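Local structure of aspartokinase 1, chloroplastic (Arabidopsis thaliana, 2CDQ) at residues L259-P271 and E472-E484. The protein catalyses the ATP-dependent phosphorylation of L-aspartate to 4-phospho-L-aspartate, opening the plant pathway to lysine, threonine, methionine and isoleucine, with lysine and S-adenosylmethionine as allosteric effectors. Numbering follows the deposited sequence.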
ATOM      1  N   LEU A 259     -22.965  15.229  -5.328  1.00 59.63           N
ATOM      2  CA  LEU A 259     -22.559  16.618  -5.145  1.00 58.98           C
ATOM      3  C   LEU A 259     -21.051  16.759  -5.054  1.00 58.90           C
ATOM      4  O   LEU A 259     -20.340  15.769  -4.937  1.00 58.82           O
ATOM      5  CB  LEU A 259     -23.232  17.203  -3.910  1.00 58.80           C
ATOM      6  CG  LEU A 259     -24.757  17.098  -3.901  1.00 58.61           C
ATOM      7  CD1 LEU A 259     -25.295  17.206  -2.495  1.00 58.08           C
ATOM      8  CD2 LEU A 259     -25.384  18.151  -4.796  1.00 59.52           C
ATOM      9  N   THR A 260     -20.566  17.995  -5.118  1.00 59.04           N
ATOM     10  CA  THR A 260     -19.130  18.262  -5.108  1.00 59.43           C
ATOM     11  C   THR A 260     -18.500  17.977  -3.747  1.00 59.65           C
ATOM     12  O   THR A 260     -17.276  17.922  -3.630  1.00 59.84           O
ATOM     13  CB  THR A 260     -18.805  19.706  -5.545  1.00 59.41           C
ATOM     14  OG1 THR A 260     -19.570  20.629  -4.764  1.00 59.96           O
ATOM     15  CG2 THR A 260     -19.142  19.912  -7.004  1.00 59.80           C
ATOM     16  N   CYS A 261     -19.345  17.814  -2.728  1.00 59.82           N
ATOM     17  CA  CYS A 261     -18.949  17.323  -1.401  1.00 60.08           C
ATOM     18  C   CYS A 261     -20.215  17.032  -0.604  1.00 60.13           C
ATOM     19  O   CYS A 261     -21.321  17.168  -1.131  1.00 60.06           O
ATOM     20  CB  CYS A 261     -18.068  18.331  -0.653  1.00 60.11           C
ATOM     21  SG  CYS A 261     -18.915  19.842  -0.128  1.00 60.74           S
ATOM     22  N   ASP A 262     -20.058  16.636   0.658  1.00 60.20           N
ATOM     23  CA  ASP A 262     -21.209  16.367   1.522  1.00 60.25           C
ATOM     24  C   ASP A 262     -21.772  17.679   2.104  1.00 59.94           C
ATOM     25  O   ASP A 262     -21.077  18.380   2.833  1.00 60.08           O
ATOM     26  CB  ASP A 262     -20.825  15.366   2.617  1.00 60.37           C
ATOM     27  CG  ASP A 262     -21.960  15.074   3.586  1.00 61.42           C
ATOM     28  OD1 ASP A 262     -21.670  14.570   4.693  1.00 62.88           O
ATOM     29  OD2 ASP A 262     -23.136  15.335   3.257  1.00 62.12           O
ATOM     30  N   PRO A 263     -23.031  18.022   1.754  1.00 59.65           N
ATOM     31  CA  PRO A 263     -23.684  19.255   2.216  1.00 59.33           C
ATOM     32  C   PRO A 263     -23.812  19.361   3.734  1.00 59.11           C
ATOM     33  O   PRO A 263     -23.922  20.467   4.266  1.00 59.22           O
ATOM     34  CB  PRO A 263     -25.073  19.182   1.570  1.00 59.27           C
ATOM     35  CG  PRO A 263     -25.264  17.756   1.225  1.00 59.51           C
ATOM     36  CD  PRO A 263     -23.913  17.254   0.860  1.00 59.53           C
ATOM     37  N   THR A 264     -23.797  18.215   4.410  1.00 58.87           N
ATOM     38  CA  THR A 264     -23.767  18.142   5.866  1.00 58.68           C
ATOM     39  C   THR A 264     -22.505  18.800   6.419  1.00 58.36           C
ATOM     40  O   THR A 264     -22.491  19.279   7.548  1.00 58.62           O
ATOM     41  CB  THR A 264     -23.788  16.674   6.330  1.00 58.80           C
ATOM     42  OG1 THR A 264     -24.868  15.987   5.687  1.00 58.99           O
ATOM     43  CG2 THR A 264     -23.955  16.572   7.843  1.00 59.54           C
ATOM     44  N   ILE A 265     -21.456  18.822   5.602  1.00 57.92           N
ATOM     45  CA  ILE A 265     -20.136  19.295   6.000  1.00 57.45           C
ATOM     46  C   ILE A 265     -19.929  20.745   5.564  1.00 57.38           C
ATOM     47  O   ILE A 265     -19.371  21.559   6.314  1.00 57.23           O
ATOM     48  CB  ILE A 265     -19.042  18.372   5.406  1.00 57.37           C
ATOM     49  CG1 ILE A 265     -19.156  16.975   6.020  1.00 57.18           C
ATOM     50  CG2 ILE A 265     -17.642  18.948   5.599  1.00 57.03           C
ATOM     51  CD1 ILE A 265     -18.590  15.876   5.170  1.00 56.58           C
ATOM     52  N   TYR A 266     -20.386  21.055   4.354  1.00 57.20           N
ATOM     53  CA  TYR A 266     -20.279  22.395   3.786  1.00 57.27           C
ATOM     54  C   TYR A 266     -21.489  22.655   2.881  1.00 57.53           C
ATOM     55  O   TYR A 266     -21.721  21.918   1.916  1.00 57.71           O
ATOM     56  CB  TYR A 266     -18.946  22.533   3.035  1.00 57.06           C
ATOM     57  CG  TYR A 266     -18.656  23.890   2.416  1.00 56.45           C
ATOM     58  CD1 TYR A 266     -18.146  23.980   1.128  1.00 56.66           C
ATOM     59  CD2 TYR A 266     -18.872  25.078   3.116  1.00 55.87           C
ATOM     60  CE1 TYR A 266     -17.863  25.212   0.547  1.00 56.57           C
ATOM     61  CE2 TYR A 266     -18.598  26.323   2.538  1.00 55.01           C
ATOM     62  CZ  TYR A 266     -18.093  26.379   1.251  1.00 55.50           C
ATOM     63  OH  TYR A 266     -17.812  27.590   0.653  1.00 54.80           O
ATOM     64  N   LYS A 267     -22.262  23.690   3.209  1.00 57.69           N
ATOM     65  CA  LYS A 267     -23.559  23.960   2.563  1.00 57.99           C
ATOM     66  C   LYS A 267     -23.501  24.145   1.044  1.00 57.78           C
ATOM     67  O   LYS A 267     -24.497  23.924   0.348  1.00 57.96           O
ATOM     68  CB  LYS A 267     -24.244  25.180   3.200  1.00 58.15           C
ATOM     69  CG  LYS A 267     -24.880  24.925   4.574  1.00 59.55           C
ATOM     70  CD  LYS A 267     -26.173  24.104   4.484  1.00 61.48           C
ATOM     71  CE  LYS A 267     -26.715  23.741   5.866  1.00 61.89           C
ATOM     72  NZ  LYS A 267     -27.409  24.881   6.524  1.00 62.18           N
ATOM     73  N   ARG A 268     -22.327  24.525   0.541  1.00 57.36           N
ATOM     74  CA  ARG A 268     -22.154  24.935  -0.849  1.00 56.83           C
ATOM     75  C   ARG A 268     -21.960  23.792  -1.844  1.00 56.40           C
ATOM     76  O   ARG A 268     -21.622  24.031  -3.007  1.00 56.07           O
ATOM     77  CB  ARG A 268     -20.983  25.907  -0.949  1.00 56.92           C
ATOM     78  CG  ARG A 268     -21.277  27.287  -0.408  1.00 57.06           C
ATOM     79  CD  ARG A 268     -21.418  28.278  -1.536  1.00 58.30           C
ATOM     80  NE  ARG A 268     -20.917  29.586  -1.131  1.00 58.56           N
ATOM     81  CZ  ARG A 268     -21.688  30.627  -0.852  1.00 58.90           C
ATOM     82  NH1 ARG A 268     -23.007  30.526  -0.954  1.00 58.77           N
ATOM     83  NH2 ARG A 268     -21.137  31.776  -0.484  1.00 59.53           N
ATOM     84  N   ALA A 269     -22.177  22.558  -1.395  1.00 56.08           N
ATOM     85  CA  ALA A 269     -22.128  21.392  -2.276  1.00 55.92           C
ATOM     86  C   ALA A 269     -22.988  21.617  -3.525  1.00 55.90           C
ATOM     87  O   ALA A 269     -24.131  22.048  -3.417  1.00 56.24           O
ATOM     88  CB  ALA A 269     -22.584  20.161  -1.527  1.00 55.75           C
ATOM     89  N   THR A 270     -22.429  21.338  -4.700  1.00 55.87           N
ATOM     90  CA  THR A 270     -23.101  21.592  -5.984  1.00 56.01           C
ATOM     91  C   THR A 270     -23.297  20.270  -6.734  1.00 55.82           C
ATOM     92  O   THR A 270     -22.482  19.362  -6.584  1.00 55.84           O
ATOM     93  CB  THR A 270     -22.271  22.586  -6.851  1.00 56.10           C
ATOM     94  OG1 THR A 270     -21.971  23.751  -6.079  1.00 56.80           O
ATOM     95  CG2 THR A 270     -23.018  23.026  -8.107  1.00 56.26           C
ATOM     96  N   PRO A 271     -24.392  20.143  -7.515  1.00 55.66           N
ATOM     97  CA  PRO A 271     -24.604  18.949  -8.344  1.00 55.49           C
ATOM     98  C   PRO A 271     -23.450  18.645  -9.304  1.00 55.39           C
ATOM     99  O   PRO A 271     -22.892  19.559  -9.918  1.00 55.15           O
ATOM    100  CB  PRO A 271     -25.865  19.296  -9.145  1.00 55.38           C
ATOM    101  CG  PRO A 271     -26.576  20.281  -8.328  1.00 55.21           C
ATOM    102  CD  PRO A 271     -25.520  21.089  -7.636  1.00 55.57           C
ATOM    103  N   GLU A 472     -12.813  18.946   8.519  1.00 51.60           N
ATOM    104  CA  GLU A 472     -13.969  19.677   8.011  1.00 52.54           C
ATOM    105  C   GLU A 472     -13.579  21.049   7.444  1.00 52.73           C
ATOM    106  O   GLU A 472     -14.006  21.421   6.349  1.00 52.91           O
ATOM    107  CB  GLU A 472     -15.009  19.815   9.121  1.00 52.70           C
ATOM    108  CG  GLU A 472     -16.430  19.942   8.644  1.00 54.49           C
ATOM    109  CD  GLU A 472     -17.429  19.870   9.775  1.00 57.61           C
ATOM    110  OE1 GLU A 472     -18.491  20.515   9.661  1.00 59.58           O
ATOM    111  OE2 GLU A 472     -17.163  19.171  10.777  1.00 58.66           O
ATOM    112  N   GLY A 473     -12.751  21.782   8.184  1.00 52.92           N
ATOM    113  CA  GLY A 473     -12.217  23.062   7.730  1.00 53.06           C
ATOM    114  C   GLY A 473     -11.358  22.945   6.485  1.00 53.22           C
ATOM    115  O   GLY A 473     -11.293  23.877   5.683  1.00 53.46           O
ATOM    116  N   CYS A 474     -10.690  21.804   6.323  1.00 53.20           N
ATOM    117  CA  CYS A 474      -9.887  21.549   5.127  1.00 53.26           C
ATOM    118  C   CYS A 474     -10.773  21.314   3.913  1.00 52.90           C
ATOM    119  O   CYS A 474     -10.513  21.861   2.841  1.00 53.39           O
ATOM    120  CB  CYS A 474      -8.959  20.349   5.322  1.00 53.25           C
ATOM    121  SG  CYS A 474      -7.508  20.672   6.330  1.00 54.94           S
ATOM    122  N   VAL A 475     -11.813  20.501   4.085  1.00 52.19           N
ATOM    123  CA  VAL A 475     -12.747  20.197   3.004  1.00 51.37           C
ATOM    124  C   VAL A 475     -13.371  21.487   2.464  1.00 51.11           C
ATOM    125  O   VAL A 475     -13.422  21.703   1.252  1.00 51.19           O
ATOM    126  CB  VAL A 475     -13.838  19.192   3.445  1.00 51.16           C
ATOM    127  CG1 VAL A 475     -14.924  19.086   2.396  1.00 51.00           C
ATOM    128  CG2 VAL A 475     -13.229  17.822   3.695  1.00 50.51           C
ATOM    129  N   GLN A 476     -13.812  22.346   3.374  1.00 50.66           N
ATOM    130  CA  GLN A 476     -14.402  23.629   3.005  1.00 50.30           C
ATOM    131  C   GLN A 476     -13.421  24.492   2.220  1.00 50.01           C
ATOM    132  O   GLN A 476     -13.776  25.041   1.176  1.00 50.06           O
ATOM    133  CB  GLN A 476     -14.883  24.372   4.251  1.00 50.30           C
ATOM    134  CG  GLN A 476     -15.967  23.629   5.020  1.00 50.26           C
ATOM    135  CD  GLN A 476     -16.313  24.289   6.338  1.00 50.92           C
ATOM    136  OE1 GLN A 476     -16.028  25.469   6.556  1.00 50.86           O
ATOM    137  NE2 GLN A 476     -16.937  23.528   7.227  1.00 51.43           N
ATOM    138  N   ALA A 477     -12.191  24.599   2.720  1.00 49.57           N
ATOM    139  CA  ALA A 477     -11.138  25.347   2.035  1.00 49.31           C
ATOM    140  C   ALA A 477     -10.876  24.797   0.623  1.00 49.21           C
ATOM    141  O   ALA A 477     -10.832  25.558  -0.351  1.00 48.98           O
ATOM    142  CB  ALA A 477      -9.870  25.340   2.860  1.00 49.08           C
ATOM    143  N   LEU A 478     -10.728  23.478   0.516  1.00 49.14           N
ATOM    144  CA  LEU A 478     -10.481  22.832  -0.767  1.00 49.30           C
ATOM    145  C   LEU A 478     -11.621  23.092  -1.755  1.00 49.70           C
ATOM    146  O   LEU A 478     -11.381  23.387  -2.930  1.00 49.80           O
ATOM    147  CB  LEU A 478     -10.234  21.330  -0.582  1.00 49.09           C
ATOM    148  CG  LEU A 478      -8.876  20.915   0.011  1.00 48.76           C
ATOM    149  CD1 LEU A 478      -8.833  19.423   0.272  1.00 47.38           C
ATOM    150  CD2 LEU A 478      -7.693  21.327  -0.874  1.00 47.68           C
ATOM    151  N   HIS A 479     -12.855  23.008  -1.265  1.00 49.92           N
ATOM    152  CA  HIS A 479     -14.033  23.250  -2.085  1.00 50.06           C
ATOM    153  C   HIS A 479     -14.063  24.689  -2.582  1.00 50.63           C
ATOM    154  O   HIS A 479     -14.369  24.940  -3.745  1.00 50.72           O
ATOM    155  CB  HIS A 479     -15.295  22.935  -1.291  1.00 49.83           C
ATOM    156  CG  HIS A 479     -16.529  22.846  -2.130  1.00 49.66           C
ATOM    157  ND1 HIS A 479     -17.263  23.955  -2.491  1.00 49.27           N
ATOM    158  CD2 HIS A 479     -17.162  21.778  -2.674  1.00 49.41           C
ATOM    159  CE1 HIS A 479     -18.294  23.574  -3.226  1.00 49.57           C
ATOM    160  NE2 HIS A 479     -18.257  22.259  -3.349  1.00 49.15           N
ATOM    161  N   LYS A 480     -13.734  25.624  -1.693  1.00 51.49           N
ATOM    162  CA  LYS A 480     -13.679  27.050  -2.032  1.00 52.36           C
ATOM    163  C   LYS A 480     -12.699  27.322  -3.174  1.00 52.87           C
ATOM    164  O   LYS A 480     -12.981  28.127  -4.064  1.00 53.11           O
ATOM    165  CB  LYS A 480     -13.287  27.882  -0.805  1.00 52.43           C
ATOM    166  CG  LYS A 480     -14.420  28.173   0.180  1.00 52.73           C
ATOM    167  CD  LYS A 480     -13.860  28.757   1.472  1.00 53.34           C
ATOM    168  CE  LYS A 480     -14.952  29.036   2.497  1.00 53.91           C
ATOM    169  NZ  LYS A 480     -14.378  29.206   3.868  1.00 53.98           N
ATOM    170  N   SER A 481     -11.560  26.631  -3.140  1.00 53.29           N
ATOM    171  CA  SER A 481     -10.475  26.829  -4.096  1.00 53.63           C
ATOM    172  C   SER A 481     -10.755  26.204  -5.468  1.00 53.86           C
ATOM    173  O   SER A 481     -10.297  26.713  -6.490  1.00 53.87           O
ATOM    174  CB  SER A 481      -9.177  26.261  -3.512  1.00 53.67           C
ATOM    175  OG  SER A 481      -8.040  26.616  -4.283  1.00 54.17           O
ATOM    176  N   PHE A 482     -11.507  25.106  -5.481  1.00 54.25           N
ATOM    177  CA  PHE A 482     -11.694  24.307  -6.690  1.00 54.54           C
ATOM    178  C   PHE A 482     -13.022  24.534  -7.396  1.00 55.11           C
ATOM    179  O   PHE A 482     -13.093  24.447  -8.620  1.00 55.14           O
ATOM    180  CB  PHE A 482     -11.541  22.816  -6.373  1.00 54.33           C
ATOM    181  CG  PHE A 482     -10.116  22.331  -6.398  1.00 54.05           C
ATOM    182  CD1 PHE A 482      -9.412  22.135  -5.210  1.00 53.99           C
ATOM    183  CD2 PHE A 482      -9.476  22.066  -7.607  1.00 53.29           C
ATOM    184  CE1 PHE A 482      -8.090  21.685  -5.225  1.00 53.23           C
ATOM    185  CE2 PHE A 482      -8.159  21.622  -7.633  1.00 53.01           C
ATOM    186  CZ  PHE A 482      -7.463  21.428  -6.435  1.00 52.82           C
ATOM    187  N   PHE A 483     -14.068  24.819  -6.626  1.00 55.93           N
ATOM    188  CA  PHE A 483     -15.415  24.915  -7.173  1.00 56.68           C
ATOM    189  C   PHE A 483     -16.020  26.308  -7.048  1.00 57.29           C
ATOM    190  O   PHE A 483     -17.072  26.587  -7.629  1.00 57.21           O
ATOM    191  CB  PHE A 483     -16.327  23.880  -6.516  1.00 56.62           C
ATOM    192  CG  PHE A 483     -15.881  22.463  -6.727  1.00 57.40           C
ATOM    193  CD1 PHE A 483     -15.280  21.751  -5.694  1.00 57.96           C
ATOM    194  CD2 PHE A 483     -16.055  21.840  -7.960  1.00 57.66           C
ATOM    195  CE1 PHE A 483     -14.861  20.437  -5.883  1.00 58.10           C
ATOM    196  CE2 PHE A 483     -15.641  20.529  -8.162  1.00 57.81           C
ATOM    197  CZ  PHE A 483     -15.042  19.826  -7.122  1.00 58.46           C
ATOM    198  N   GLU A 484     -15.362  27.179  -6.293  1.00 58.25           N
ATOM    199  CA  GLU A 484     -15.887  28.523  -6.074  1.00 59.44           C
ATOM    200  C   GLU A 484     -14.973  29.622  -6.627  1.00 60.57           C
ATOM    201  O   GLU A 484     -15.329  30.803  -6.595  1.00 60.61           O
ATOM    202  CB  GLU A 484     -16.185  28.754  -4.587  1.00 59.19           C
ATOM    203  CG  GLU A 484     -17.315  27.888  -4.039  1.00 58.47           C
ATOM    204  CD  GLU A 484     -17.524  28.069  -2.547  1.00 57.34           C
ATOM    205  OE1 GLU A 484     -17.823  29.203  -2.117  1.00 57.51           O
ATOM    206  OE2 GLU A 484     -17.400  27.071  -1.804  1.00 55.67           O
TER
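With CG trans to the backbone N in both residues (chi1 -178° and -167°), Tyr-266 leaves the loop and His-479 leaves the helix to bring their rings together as an offset edge-to-face pair, the tyrosine edge toward the imidazole face, centroids 5.2 Å apart and planes at 78°. Glu-484 joins the two. Its OE2 takes Tyr-266 OH on the syn lone pair at 2.5 Å and His-479 ND1 on the anti one at 3.2 Å, the carboxylate lying nearly coplanar with the tyrosine ring. Its OE1 forms a salt bridge with Arg-268 NE at 3.3 Å, approached from above the carboxylate plane. At the far side of the imidazole, His-479 NE2 and Thr-260 OG1 share a hydrogen bond, and Thr-270 N donates to the same OG1 at 2.9 Å, so the histidine is gripped at both nitrogens and its ring rotation is fixed. The methyl CG2 of Thr-260 sits over one face of Phe-483, a CH-pi contact 3.9 Å from the centroid. About a turn earlier in the helix, the Gln-476 chain passes over a face of Tyr-266 and its NE2 donates a weak hydrogen bond to Ile-265 O, while Ile-265 CG2 packs on Glu-472 CG, whose carboxylate is bridged to Arg-339. The contact thus docks an amino acid kinase domain loop onto the final helix, 468-483, of the second ACT domain; Phe-483 and Val-475 continue onto strands 332-339 and 420-427, and Ala-477 leans on helix 432-446.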